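Local coordinates for protein integral membrane indolylacetylinositol arabinosyltransferase EmbC (PDB 7BVE) that probably polymerises arabinose into the arabinan of the mycobacterial cell wall, as a membrane-embedded arabinosyltransferase, and is bound here by ethambutol, at residues W53-A58 with V186-S191; C397-G402 with A412-I417; R519-L524 with A617-T622; A881-A886 with A920-L925. All coordinates share one frame; numbering follows the deposited sequence.

Contact 1 of 4, residues W53-A58 with V186-S191; sequences WQSVDA and VFTDLS
Trp-53 is the residue most deeply engaged where the 53-58 segment runs roughly antiparallel to the 186-191 loop, within the concanavalin-like domain. With CG beside the backbone N (chi1 -67°), its indole lies alongside Leu-190, both side chains pointing the same way. Leu-190 CD1 lies over the face of the six-membered ring in a CH-pi contact, 3.6 Å from the centroid of the Trp-53 six-membered ring and almost on the normal. The methyl spreads over CZ2, CE2 and CH2, while Leu-190 CB sits near CG and CD2. Thr-188 crosses the indole at about a right angle, bringing OG1 to 3.6 Å from Trp-53 CE3; that hydroxyl is bonded to Leu-91 O of strand 90-93.

Ser-55 works differently: its OG receives the amide hydrogen of Thr-188 N at 3.2 Å, with a bent approach of 141°. Next to it, the carbonyl of Val-186 is shared. Val-56 N donates to Val-186 O at 3.1 Å, coming from above the carbonyl plane, and Ser-55 CA makes a CA-H...O contact with the same Val-186 O at 3.4 Å. The Val-186 side chain meets Val-56 more loosely, CB to CG2 at 4.2 Å.

Two backbone groups of the 186-191 loop, an amide and a carbonyl, thus find partners across the contact although no extended strand pairing forms, and an aliphatic-aromatic overlap seals the Trp-53 end.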
loop_
_atom_site.group_PDB
_atom_site.type_symbol
_atom_site.label_atom_id
_atom_site.label_comp_id
_atom_site.label_asym_id
_atom_site.label_seq_id
_atom_site.Cartn_x
_atom_site.Cartn_y
_atom_site.Cartn_z
ATOM N N TRP A 53 32.185 35.039 33.376
ATOM C CA TRP A 53 31.571 34.709 32.096
ATOM C C TRP A 53 32.110 33.371 31.617
ATOM O O TRP A 53 33.221 33.296 31.088
ATOM C CB TRP A 53 31.872 35.791 31.071
ATOM C CG TRP A 53 31.251 37.093 31.344
ATOM C CD1 TRP A 53 31.815 38.146 31.985
ATOM C CD2 TRP A 53 29.952 37.514 30.945
ATOM N NE1 TRP A 53 30.942 39.196 32.031
ATOM C CE2 TRP A 53 29.786 38.832 31.396
ATOM C CE3 TRP A 53 28.907 36.899 30.256
ATOM C CZ2 TRP A 53 28.619 39.547 31.184
ATOM C CZ3 TRP A 53 27.750 37.610 30.045
ATOM C CH2 TRP A 53 27.615 38.921 30.502
ATOM N N GLN A 54 31.327 32.315 31.789
ATOM C CA GLN A 54 31.758 30.975 31.417
ATOM C C GLN A 54 30.550 30.232 30.882
ATOM O O GLN A 54 29.521 30.174 31.554
ATOM C CB GLN A 54 32.362 30.243 32.614
ATOM C CG GLN A 54 32.879 28.840 32.324
ATOM C CD GLN A 54 34.081 28.831 31.405
ATOM O OE1 GLN A 54 34.957 29.686 31.505
ATOM N NE2 GLN A 54 34.134 27.853 30.512
ATOM N N SER A 55 30.671 29.683 29.683
ATOM C CA SER A 55 29.587 28.911 29.106
ATOM C C SER A 55 29.443 27.580 29.829
ATOM O O SER A 55 30.429 26.947 30.208
ATOM C CB SER A 55 29.849 28.671 27.629
ATOM O OG SER A 55 29.991 29.899 26.952
ATOM N N VAL A 56 28.198 27.160 30.033
ATOM C CA VAL A 56 27.925 25.869 30.651
ATOM C C VAL A 56 27.186 25.015 29.638
ATOM O O VAL A 56 26.927 25.457 28.518
ATOM C CB VAL A 56 27.124 26.000 31.955
ATOM C CG1 VAL A 56 27.887 26.819 32.961
ATOM C CG2 VAL A 56 25.773 26.597 31.691
ATOM N N ASP A 57 26.847 23.788 30.013
ATOM C CA ASP A 57 26.269 22.842 29.067
ATOM C C ASP A 57 25.235 22.003 29.803
ATOM O O ASP A 57 25.595 21.099 30.558
ATOM C CB ASP A 57 27.360 21.971 28.461
ATOM C CG ASP A 57 26.938 21.332 27.176
ATOM O OD1 ASP A 57 25.783 21.534 26.768
ATOM O OD2 ASP A 57 27.773 20.646 26.557
ATOM N N ALA A 58 23.954 22.293 29.580
ATOM C CA ALA A 58 22.857 21.645 30.298
ATOM C C ALA A 58 21.739 21.295 29.329
ATOM O O ALA A 58 20.746 22.017 29.222
ATOM C CB ALA A 58 22.340 22.553 31.412
ATOM N N VAL A 186 23.878 27.355 28.310
ATOM C CA VAL A 186 23.874 28.813 28.275
ATOM C C VAL A 186 25.246 29.256 27.804
ATOM O O VAL A 186 26.232 29.104 28.532
ATOM C CB VAL A 186 23.534 29.435 29.633
ATOM C CG1 VAL A 186 23.621 30.940 29.555
ATOM C CG2 VAL A 186 22.150 29.026 30.085
ATOM N N PHE A 187 25.315 29.809 26.599
ATOM C CA PHE A 187 26.569 30.113 25.934
ATOM C C PHE A 187 26.742 31.620 25.821
ATOM O O PHE A 187 25.773 32.376 25.850
ATOM C CB PHE A 187 26.604 29.474 24.552
ATOM C CG PHE A 187 26.373 28.006 24.575
ATOM C CD1 PHE A 187 27.346 27.135 24.991
ATOM C CD2 PHE A 187 25.167 27.491 24.161
ATOM C CE1 PHE A 187 27.118 25.790 25.023
ATOM C CE2 PHE A 187 24.940 26.150 24.183
ATOM C CZ PHE A 187 25.908 25.300 24.607
ATOM N N THR A 188 27.990 32.058 25.692
ATOM C CA THR A 188 28.299 33.482 25.637
ATOM C C THR A 188 29.606 33.673 24.882
ATOM O O THR A 188 30.278 32.707 24.513
ATOM C CB THR A 188 28.389 34.079 27.035
ATOM O OG1 THR A 188 28.605 35.489 26.929
ATOM C CG2 THR A 188 29.533 33.472 27.785
ATOM N N ASP A 189 29.966 34.939 24.649
ATOM C CA ASP A 189 31.229 35.285 24.003
ATOM C C ASP A 189 32.051 36.287 24.796
ATOM O O ASP A 189 32.891 36.970 24.207
ATOM C CB ASP A 189 31.020 35.850 22.594
ATOM C CG ASP A 189 30.645 34.792 21.589
ATOM O OD1 ASP A 189 30.915 33.606 21.844
ATOM O OD2 ASP A 189 30.128 35.149 20.512
ATOM N N LEU A 190 31.836 36.410 26.096
ATOM C CA LEU A 190 32.650 37.297 26.908
ATOM C C LEU A 190 33.565 36.476 27.808
ATOM O O LEU A 190 33.461 35.252 27.888
ATOM C CB LEU A 190 31.766 38.227 27.731
ATOM C CG LEU A 190 30.837 39.134 26.934
ATOM C CD1 LEU A 190 30.025 39.979 27.873
ATOM C CD2 LEU A 190 31.625 39.996 25.993
ATOM N N SER A 191 34.488 37.164 28.483
ATOM C CA SER A 191 35.483 36.453 29.274
ATOM C C SER A 191 35.813 37.067 30.628
ATOM O O SER A 191 36.584 36.462 31.375
ATOM C CB SER A 191 36.782 36.318 28.471
ATOM O OG SER A 191 37.374 37.585 28.259
#

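Contact 2 of 4, residues C397-G402 with A412-I417; sequences CSVERG and AVAIII
Ser-398 takes the rotamer that swings OG back beside its own backbone N, anti to the carbonyl carbon (chi1 -62°), while Val-399 sends CG1 anti to N (chi1 170°), leaving CG2 beside the backbone N, anti to the carbonyl carbon. For the valine, that torsion is what brings CG2 across to the 412-417 helix; for the serine, the helix backbone itself puts CB against Ala-414. Both converge on the single methyl of Ala-414, with Ser-398 CB lying 3.7 Å from Ala-414 CB and Val-399 CG2 also 3.7 Å from Ala-414 CB. Ala-414 therefore rests against two consecutive residues of the facing helix.

The serine hydroxyl makes only looser approaches here, 4.4 Å from Ser-398 OG to Val-413 CG1 and the same from Ser-398 OG to Ile-417 CD1. Its polar need is met within its own helix, where OG is bonded to Leu-394 O one turn back. With a serine and an alanine at the point of contact, the axes approach to 8.5 Å, nearly antiparallel at 167°.

Together they form an antiparallel helical hairpin with a small interface, helix 385-405 followed by helix 409-422. Other parts of the first segment turn elsewhere: Arg-401 touches the bound phosphopantetheine and salt-bridges Glu-348, and Cys-397 packs on helix 332-349. Beyond the second helix lies helix 456-467, against which Ala-412, Ile-415 and Ile-416 pack.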
loop_
_atom_site.group_PDB
_atom_site.type_symbol
_atom_site.label_atom_id
_atom_site.label_comp_id
_atom_site.label_asym_id
_atom_site.label_seq_id
_atom_site.Cartn_x
_atom_site.Cartn_y
_atom_site.Cartn_z
ATOM N N CYS A 397 -6.815 -21.506 30.641
ATOM C CA CYS A 397 -6.694 -22.724 31.438
ATOM C C CYS A 397 -7.278 -22.547 32.832
ATOM O O CYS A 397 -7.921 -23.465 33.353
ATOM C CB CYS A 397 -5.236 -23.161 31.519
ATOM S SG CYS A 397 -4.555 -23.749 29.965
ATOM N N SER A 398 -7.106 -21.366 33.436
ATOM C CA SER A 398 -7.699 -21.121 34.747
ATOM C C SER A 398 -9.218 -21.061 34.671
ATOM O O SER A 398 -9.907 -21.609 35.542
ATOM C CB SER A 398 -7.156 -19.824 35.332
ATOM O OG SER A 398 -5.763 -19.899 35.536
ATOM N N VAL A 399 -9.757 -20.403 33.639
ATOM C CA VAL A 399 -11.206 -20.354 33.454
ATOM C C VAL A 399 -11.764 -21.747 33.199
ATOM O O VAL A 399 -12.780 -22.134 33.782
ATOM C CB VAL A 399 -11.560 -19.386 32.314
ATOM C CG1 VAL A 399 -13.013 -19.498 31.938
ATOM C CG2 VAL A 399 -11.278 -17.990 32.734
ATOM N N GLU A 400 -11.076 -22.539 32.374
ATOM C CA GLU A 400 -11.545 -23.876 32.036
ATOM C C GLU A 400 -11.499 -24.807 33.241
ATOM O O GLU A 400 -12.310 -25.729 33.356
ATOM C CB GLU A 400 -10.696 -24.420 30.891
ATOM C CG GLU A 400 -11.161 -25.725 30.333
ATOM C CD GLU A 400 -12.465 -25.594 29.592
ATOM O OE1 GLU A 400 -12.702 -24.534 28.978
ATOM O OE2 GLU A 400 -13.270 -26.544 29.651
ATOM N N ARG A 401 -10.567 -24.570 34.160
ATOM C CA ARG A 401 -10.545 -25.344 35.394
ATOM C C ARG A 401 -11.602 -24.859 36.377
ATOM O O ARG A 401 -12.065 -25.629 37.222
ATOM C CB ARG A 401 -9.145 -25.272 35.991
ATOM C CG ARG A 401 -8.872 -26.160 37.164
ATOM C CD ARG A 401 -7.403 -26.100 37.446
ATOM N NE ARG A 401 -6.656 -26.713 36.353
ATOM C CZ ARG A 401 -6.312 -27.993 36.323
ATOM N NH1 ARG A 401 -5.643 -28.482 35.294
ATOM N NH2 ARG A 401 -6.618 -28.777 37.340
ATOM N N GLY A 402 -12.004 -23.592 36.284
ATOM C CA GLY A 402 -13.068 -23.111 37.149
ATOM C C GLY A 402 -14.436 -23.645 36.765
ATOM O O GLY A 402 -15.310 -23.800 37.616
ATOM N N ALA A 412 -10.969 -16.031 39.643
ATOM C CA ALA A 412 -10.353 -14.807 40.153
ATOM C C ALA A 412 -8.874 -14.730 39.786
ATOM O O ALA A 412 -8.352 -13.646 39.480
ATOM C CB ALA A 412 -10.536 -14.722 41.663
ATOM N N VAL A 413 -8.188 -15.875 39.792
ATOM C CA VAL A 413 -6.795 -15.929 39.355
ATOM C C VAL A 413 -6.685 -15.597 37.871
ATOM O O VAL A 413 -5.752 -14.908 37.441
ATOM C CB VAL A 413 -6.196 -17.306 39.699
ATOM C CG1 VAL A 413 -4.849 -17.507 39.067
ATOM C CG2 VAL A 413 -6.042 -17.430 41.189
ATOM N N ALA A 414 -7.666 -16.027 37.076
ATOM C CA ALA A 414 -7.684 -15.682 35.661
ATOM C C ALA A 414 -7.920 -14.197 35.441
ATOM O O ALA A 414 -7.378 -13.616 34.499
ATOM C CB ALA A 414 -8.751 -16.491 34.946
ATOM N N ILE A 415 -8.724 -13.565 36.301
ATOM C CA ILE A 415 -8.910 -12.114 36.224
ATOM C C ILE A 415 -7.608 -11.381 36.540
ATOM O O ILE A 415 -7.247 -10.410 35.859
ATOM C CB ILE A 415 -10.060 -11.671 37.150
ATOM C CG1 ILE A 415 -11.393 -12.185 36.624
ATOM C CG2 ILE A 415 -10.144 -10.172 37.269
ATOM C CD1 ILE A 415 -12.519 -11.972 37.576
ATOM N N ILE A 416 -6.865 -11.862 37.543
ATOM C CA ILE A 416 -5.571 -11.260 37.886
ATOM C C ILE A 416 -4.572 -11.403 36.738
ATOM O O ILE A 416 -3.905 -10.435 36.356
ATOM C CB ILE A 416 -5.022 -11.869 39.188
ATOM C CG1 ILE A 416 -5.883 -11.454 40.371
ATOM C CG2 ILE A 416 -3.589 -11.460 39.430
ATOM C CD1 ILE A 416 -5.525 -12.164 41.638
ATOM N N ILE A 417 -4.488 -12.595 36.143
ATOM C CA ILE A 417 -3.535 -12.833 35.054
ATOM C C ILE A 417 -3.925 -12.048 33.802
ATOM O O ILE A 417 -3.061 -11.496 33.108
ATOM C CB ILE A 417 -3.422 -14.344 34.773
ATOM C CG1 ILE A 417 -2.819 -15.061 35.971
ATOM C CG2 ILE A 417 -2.556 -14.632 33.576
ATOM C CD1 ILE A 417 -2.882 -16.552 35.862
#

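Contact 3 of 4, residues R519-L524 with A617-T622; sequences RRFAVL and ALSFAT
Helix-to-helix packing inside the GT-C-type membrane domain is the setting: helix 517-539 meets helix 602-619 just where the latter ends and the chain leaves helical geometry at Phe-620.

The polar part belongs to Arg-520. Its chain starts with CG anti to the backbone N (chi1 -164°) and bends at chi3 (-64°), which carries the guanidinium to the end of the neighbouring helix. NH2 reaches Leu-618 O near the guanidinium plane, a weak hydrogen bond of 3.5 Å between Arg-520 NH2 and Leu-618 O. That carbonyl lies in the last turn, where the helix dipole would probably favour a cation. NE bonds weakly to Leu-508 O at the end of helix 502-508 and NH1 weakly to Gly-515 O, just before helix 517-539, so weak bonds to three carbonyls hold the group. Gly-515 O also takes the hydroxyl of Thr-622.

Apolar contact is made by two leucines crossing at about a right angle, Leu-524 CD1 to Leu-618 CD2 at 3.8 Å. Leu-618 also packs against Phe-499 of the second subunit, placing this contact next to the dimer interface.

Contacts to the flat groups complete it. Ser-619 OG, bonded to Val-615 O, lies in plane at the edge of the Phe-521 ring, 3.6 Å from Phe-521 CD1. Thr-622 meets Arg-520 tip to tip, its CG2 methyl sitting 3.8 Å above the guanidinium plane of Arg-520, over the centre.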
loop_
_atom_site.group_PDB
_atom_site.type_symbol
_atom_site.label_atom_id
_atom_site.label_comp_id
_atom_site.label_asym_id
_atom_site.label_seq_id
_atom_site.Cartn_x
_atom_site.Cartn_y
_atom_site.Cartn_z
ATOM N N ARG A 519 6.623 -15.200 8.203
ATOM C CA ARG A 519 5.492 -14.489 8.787
ATOM C C ARG A 519 4.228 -14.685 7.962
ATOM O O ARG A 519 3.132 -14.893 8.512
ATOM C CB ARG A 519 5.824 -13.006 8.915
ATOM C CG ARG A 519 6.918 -12.698 9.916
ATOM C CD ARG A 519 7.050 -11.214 10.183
ATOM N NE ARG A 519 8.049 -10.952 11.213
ATOM C CZ ARG A 519 8.305 -9.760 11.734
ATOM N NH1 ARG A 519 7.625 -8.698 11.348
ATOM N NH2 ARG A 519 9.232 -9.638 12.669
ATOM N N ARG A 520 4.372 -14.655 6.639
ATOM C CA ARG A 520 3.227 -14.801 5.753
ATOM C C ARG A 520 2.650 -16.205 5.859
ATOM O O ARG A 520 1.427 -16.383 5.919
ATOM C CB ARG A 520 3.645 -14.476 4.321
ATOM C CG ARG A 520 2.487 -14.229 3.414
ATOM C CD ARG A 520 2.895 -13.936 1.997
ATOM N NE ARG A 520 3.663 -12.712 1.852
ATOM C CZ ARG A 520 4.066 -12.238 0.681
ATOM N NH1 ARG A 520 4.764 -11.122 0.620
ATOM N NH2 ARG A 520 3.730 -12.859 -0.432
ATOM N N PHE A 521 3.530 -17.207 5.966
ATOM C CA PHE A 521 3.088 -18.590 6.130
ATOM C C PHE A 521 2.355 -18.798 7.444
ATOM O O PHE A 521 1.333 -19.494 7.485
ATOM C CB PHE A 521 4.279 -19.534 6.049
ATOM C CG PHE A 521 3.912 -20.977 6.211
ATOM C CD1 PHE A 521 3.313 -21.670 5.180
ATOM C CD2 PHE A 521 4.168 -21.642 7.398
ATOM C CE1 PHE A 521 2.976 -22.991 5.329
ATOM C CE2 PHE A 521 3.829 -22.960 7.550
ATOM C CZ PHE A 521 3.235 -23.635 6.516
ATOM N N ALA A 522 2.864 -18.202 8.526
ATOM C CA ALA A 522 2.242 -18.359 9.837
ATOM C C ALA A 522 0.831 -17.784 9.864
ATOM O O ALA A 522 -0.114 -18.446 10.324
ATOM C CB ALA A 522 3.114 -17.696 10.897
ATOM N N VAL A 523 0.656 -16.577 9.318
ATOM C CA VAL A 523 -0.664 -15.950 9.354
ATOM C C VAL A 523 -1.655 -16.680 8.445
ATOM O O VAL A 523 -2.810 -16.924 8.835
ATOM C CB VAL A 523 -0.548 -14.459 9.002
ATOM C CG1 VAL A 523 -1.898 -13.802 9.028
ATOM C CG2 VAL A 523 0.381 -13.783 9.969
ATOM N N LEU A 524 -1.218 -17.092 7.246
ATOM C CA LEU A 524 -2.147 -17.752 6.331
ATOM C C LEU A 524 -2.527 -19.148 6.811
ATOM O O LEU A 524 -3.674 -19.578 6.630
ATOM C CB LEU A 524 -1.554 -17.814 4.929
ATOM C CG LEU A 524 -1.370 -16.475 4.223
ATOM C CD1 LEU A 524 -0.685 -16.675 2.897
ATOM C CD2 LEU A 524 -2.686 -15.776 4.047
ATOM N N ALA A 617 1.968 -22.007 -1.678
ATOM C CA ALA A 617 2.417 -21.300 -2.874
ATOM C C ALA A 617 2.401 -19.795 -2.672
ATOM O O ALA A 617 3.288 -19.086 -3.153
ATOM C CB ALA A 617 1.532 -21.660 -4.059
ATOM N N LEU A 618 1.384 -19.287 -1.978
ATOM C CA LEU A 618 1.275 -17.849 -1.767
ATOM C C LEU A 618 2.313 -17.342 -0.771
ATOM O O LEU A 618 2.680 -16.165 -0.808
ATOM C CB LEU A 618 -0.143 -17.514 -1.310
ATOM C CG LEU A 618 -0.574 -16.065 -1.143
ATOM C CD1 LEU A 618 -0.459 -15.339 -2.453
ATOM C CD2 LEU A 618 -1.993 -16.030 -0.650
ATOM N N SER A 619 2.817 -18.217 0.103
ATOM C CA SER A 619 3.843 -17.808 1.060
ATOM C C SER A 619 5.195 -17.535 0.410
ATOM O O SER A 619 5.892 -16.610 0.826
ATOM C CB SER A 619 4.005 -18.877 2.125
ATOM O OG SER A 619 2.785 -19.071 2.804
ATOM N N PHE A 620 5.589 -18.317 -0.597
ATOM C CA PHE A 620 6.912 -18.232 -1.209
ATOM C C PHE A 620 7.036 -17.152 -2.269
ATOM O O PHE A 620 8.006 -17.164 -3.031
ATOM C CB PHE A 620 7.307 -19.567 -1.831
ATOM C CG PHE A 620 7.857 -20.544 -0.859
ATOM C CD1 PHE A 620 9.178 -20.453 -0.462
ATOM C CD2 PHE A 620 7.085 -21.559 -0.351
ATOM C CE1 PHE A 620 9.707 -21.341 0.429
ATOM C CE2 PHE A 620 7.611 -22.453 0.545
ATOM C CZ PHE A 620 8.929 -22.341 0.932
ATOM N N ALA A 621 6.106 -16.208 -2.330
ATOM C CA ALA A 621 6.126 -15.163 -3.347
ATOM C C ALA A 621 6.796 -13.904 -2.836
ATOM O O ALA A 621 6.391 -12.795 -3.177
ATOM C CB ALA A 621 4.713 -14.864 -3.821
ATOM N N THR A 622 7.819 -14.055 -2.000
ATOM C CA THR A 622 8.510 -12.941 -1.375
ATOM C C THR A 622 9.952 -13.357 -1.125
ATOM O O THR A 622 10.416 -14.369 -1.648
ATOM C CB THR A 622 7.774 -12.528 -0.100
ATOM O OG1 THR A 622 8.450 -11.430 0.514
ATOM C CG2 THR A 622 7.678 -13.683 0.854
#

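Contact 4 of 4, residues A881-A886 with A920-L925; sequences ATDEQA and ATQIRL
Ala-881 O is gripped by two neighbouring amides: Thr-921 N donates to Ala-881 O at 2.9 Å and Gln-922 N to Ala-881 O at 3.0 Å, both nearly straight and lying in the carbonyl plane. Two residues facing one make this a classic beta bulge. The return bond runs from Ala-881 N to Gln-922 O at 2.8 Å, almost along the C=O axis, and closes an antiparallel hydrogen-bonded pair.

Around that backbone core, the extended Gln-922 side chain reaches toward the short helix 883-887. Its OE1 comes to 3.3 Å from Ala-886 CB, while NE2 lies 3.4 Å from Asp-883 OD1, the carboxylate and amide planes turned 59° apart. The methyl CG2 of Thr-921 also rests against Asp-883 OD1.

Farther out, Thr-882 holds the helix start in a capping box: its OG1 accepts from Gln-885 N at 3.2 Å, and Thr-882 N returns a weak bond to Gln-885 OE1. Asp-883 also has a long, weak ion pair with Arg-852 of strand 851-852, which pairs with strand 922-928.

With two amides donating to it, the Ala-881 carbonyl oxygen is well satisfied despite its burial in the C-terminal domain, and the cap leads the chain straight from bulge into helix.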
loop_
_atom_site.group_PDB
_atom_site.type_symbol
_atom_site.label_atom_id
_atom_site.label_comp_id
_atom_site.label_asym_id
_atom_site.label_seq_id
_atom_site.Cartn_x
_atom_site.Cartn_y
_atom_site.Cartn_z
ATOM N N ALA A 881 54.108 -4.297 -9.641
ATOM C CA ALA A 881 55.279 -4.803 -10.337
ATOM C C ALA A 881 56.374 -5.086 -9.323
ATOM O O ALA A 881 56.266 -4.722 -8.150
ATOM C CB ALA A 881 55.779 -3.813 -11.392
ATOM N N THR A 882 57.429 -5.740 -9.794
ATOM C CA THR A 882 58.630 -5.943 -9.001
ATOM C C THR A 882 59.589 -4.780 -9.254
ATOM O O THR A 882 59.202 -3.736 -9.784
ATOM C CB THR A 882 59.277 -7.286 -9.329
ATOM O OG1 THR A 882 59.783 -7.257 -10.664
ATOM C CG2 THR A 882 58.260 -8.405 -9.212
ATOM N N ASP A 883 60.850 -4.939 -8.848
ATOM C CA ASP A 883 61.860 -3.921 -9.131
ATOM C C ASP A 883 62.181 -3.869 -10.622
ATOM O O ASP A 883 62.126 -2.804 -11.251
ATOM C CB ASP A 883 63.127 -4.200 -8.318
ATOM C CG ASP A 883 62.944 -3.953 -6.833
ATOM O OD1 ASP A 883 62.128 -3.086 -6.462
ATOM O OD2 ASP A 883 63.625 -4.627 -6.032
ATOM N N GLU A 884 62.500 -5.024 -11.208
ATOM C CA GLU A 884 62.914 -5.064 -12.606
ATOM C C GLU A 884 61.728 -4.974 -13.558
ATOM O O GLU A 884 61.916 -4.681 -14.743
ATOM C CB GLU A 884 63.714 -6.339 -12.880
ATOM C CG GLU A 884 62.885 -7.620 -12.840
ATOM C CD GLU A 884 62.808 -8.244 -11.459
ATOM O OE1 GLU A 884 63.197 -7.585 -10.472
ATOM O OE2 GLU A 884 62.344 -9.400 -11.361
ATOM N N GLN A 885 60.511 -5.243 -13.079
ATOM C CA GLN A 885 59.350 -5.090 -13.946
ATOM C C GLN A 885 58.933 -3.632 -14.050
ATOM O O GLN A 885 58.353 -3.222 -15.060
ATOM C CB GLN A 885 58.192 -5.947 -13.442
ATOM C CG GLN A 885 58.415 -7.447 -13.592
ATOM C CD GLN A 885 57.295 -8.272 -12.979
ATOM O OE1 GLN A 885 56.359 -7.731 -12.394
ATOM N NE2 GLN A 885 57.398 -9.590 -13.095
ATOM N N ALA A 886 59.225 -2.838 -13.024
ATOM C CA ALA A 886 58.988 -1.405 -13.087
ATOM C C ALA A 886 60.188 -0.654 -13.636
ATOM O O ALA A 886 60.049 0.502 -14.053
ATOM C CB ALA A 886 58.626 -0.866 -11.702
ATOM N N ALA A 920 55.343 -8.841 -5.368
ATOM C CA ALA A 920 55.213 -7.462 -5.807
ATOM C C ALA A 920 55.885 -6.526 -4.817
ATOM O O ALA A 920 55.908 -6.774 -3.609
ATOM C CB ALA A 920 53.748 -7.081 -5.961
ATOM N N THR A 921 56.439 -5.439 -5.341
ATOM C CA THR A 921 57.208 -4.534 -4.502
ATOM C C THR A 921 56.715 -3.105 -4.676
ATOM O O THR A 921 56.744 -2.307 -3.736
ATOM C CB THR A 921 58.695 -4.651 -4.847
ATOM O OG1 THR A 921 59.090 -6.026 -4.770
ATOM C CG2 THR A 921 59.551 -3.852 -3.877
ATOM N N GLN A 922 56.246 -2.774 -5.878
ATOM C CA GLN A 922 55.879 -1.411 -6.229
ATOM C C GLN A 922 54.525 -1.430 -6.916
ATOM O O GLN A 922 54.272 -2.293 -7.757
ATOM C CB GLN A 922 56.925 -0.785 -7.153
ATOM C CG GLN A 922 58.313 -0.725 -6.553
ATOM C CD GLN A 922 59.332 -0.172 -7.500
ATOM O OE1 GLN A 922 59.007 0.210 -8.618
ATOM N NE2 GLN A 922 60.587 -0.149 -7.072
ATOM N N ILE A 923 53.651 -0.492 -6.556
ATOM C CA ILE A 923 52.331 -0.400 -7.160
ATOM C C ILE A 923 52.169 0.968 -7.819
ATOM O O ILE A 923 53.000 1.861 -7.668
ATOM C CB ILE A 923 51.194 -0.651 -6.153
ATOM C CG1 ILE A 923 51.190 0.412 -5.066
ATOM C CG2 ILE A 923 51.324 -2.008 -5.529
ATOM C CD1 ILE A 923 49.973 0.361 -4.194
ATOM N N ARG A 924 51.059 1.124 -8.540
ATOM C CA ARG A 924 50.806 2.330 -9.315
ATOM C C ARG A 924 49.317 2.416 -9.605
ATOM O O ARG A 924 48.698 1.407 -9.946
ATOM C CB ARG A 924 51.611 2.311 -10.619
ATOM C CG ARG A 924 51.520 3.587 -11.428
ATOM C CD ARG A 924 52.453 3.570 -12.624
ATOM N NE ARG A 924 52.027 2.665 -13.677
ATOM C CZ ARG A 924 52.754 2.386 -14.754
ATOM N NH1 ARG A 924 53.946 2.935 -14.920
ATOM N NH2 ARG A 924 52.291 1.543 -15.668
ATOM N N LEU A 925 48.747 3.591 -9.429
ATOM C CA LEU A 925 47.298 3.761 -9.662
ATOM C C LEU A 925 47.059 3.948 -11.157
ATOM O O LEU A 925 47.996 4.236 -11.870
ATOM C CB LEU A 925 46.809 4.978 -8.882
ATOM C CG LEU A 925 46.497 4.758 -7.407
ATOM C CD1 LEU A 925 46.648 6.040 -6.631
ATOM C CD2 LEU A 925 45.094 4.248 -7.249
#

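Following the chain from the N terminus, the four contacts come strictly in series: each closes before the next opens, so none nests or crosses. Contact 1 closes a 127-residue loop carrying most of the concanavalin-like domain's strands. Contact 2 joins consecutive transmembrane-domain helices with just nine residues between, and contact 3 spans 92 residues of mostly helical chain; the two share that domain, their centres about 35 Å apart. Contact 4 closes a 33-residue excursion in the C-terminal domain, tying a short helix to a sheet strand. Contacts 2 and 4 lie farthest apart, about 80 Å between centres. Three different parts of the protein are thus represented, and none of the contacts bridges two of them.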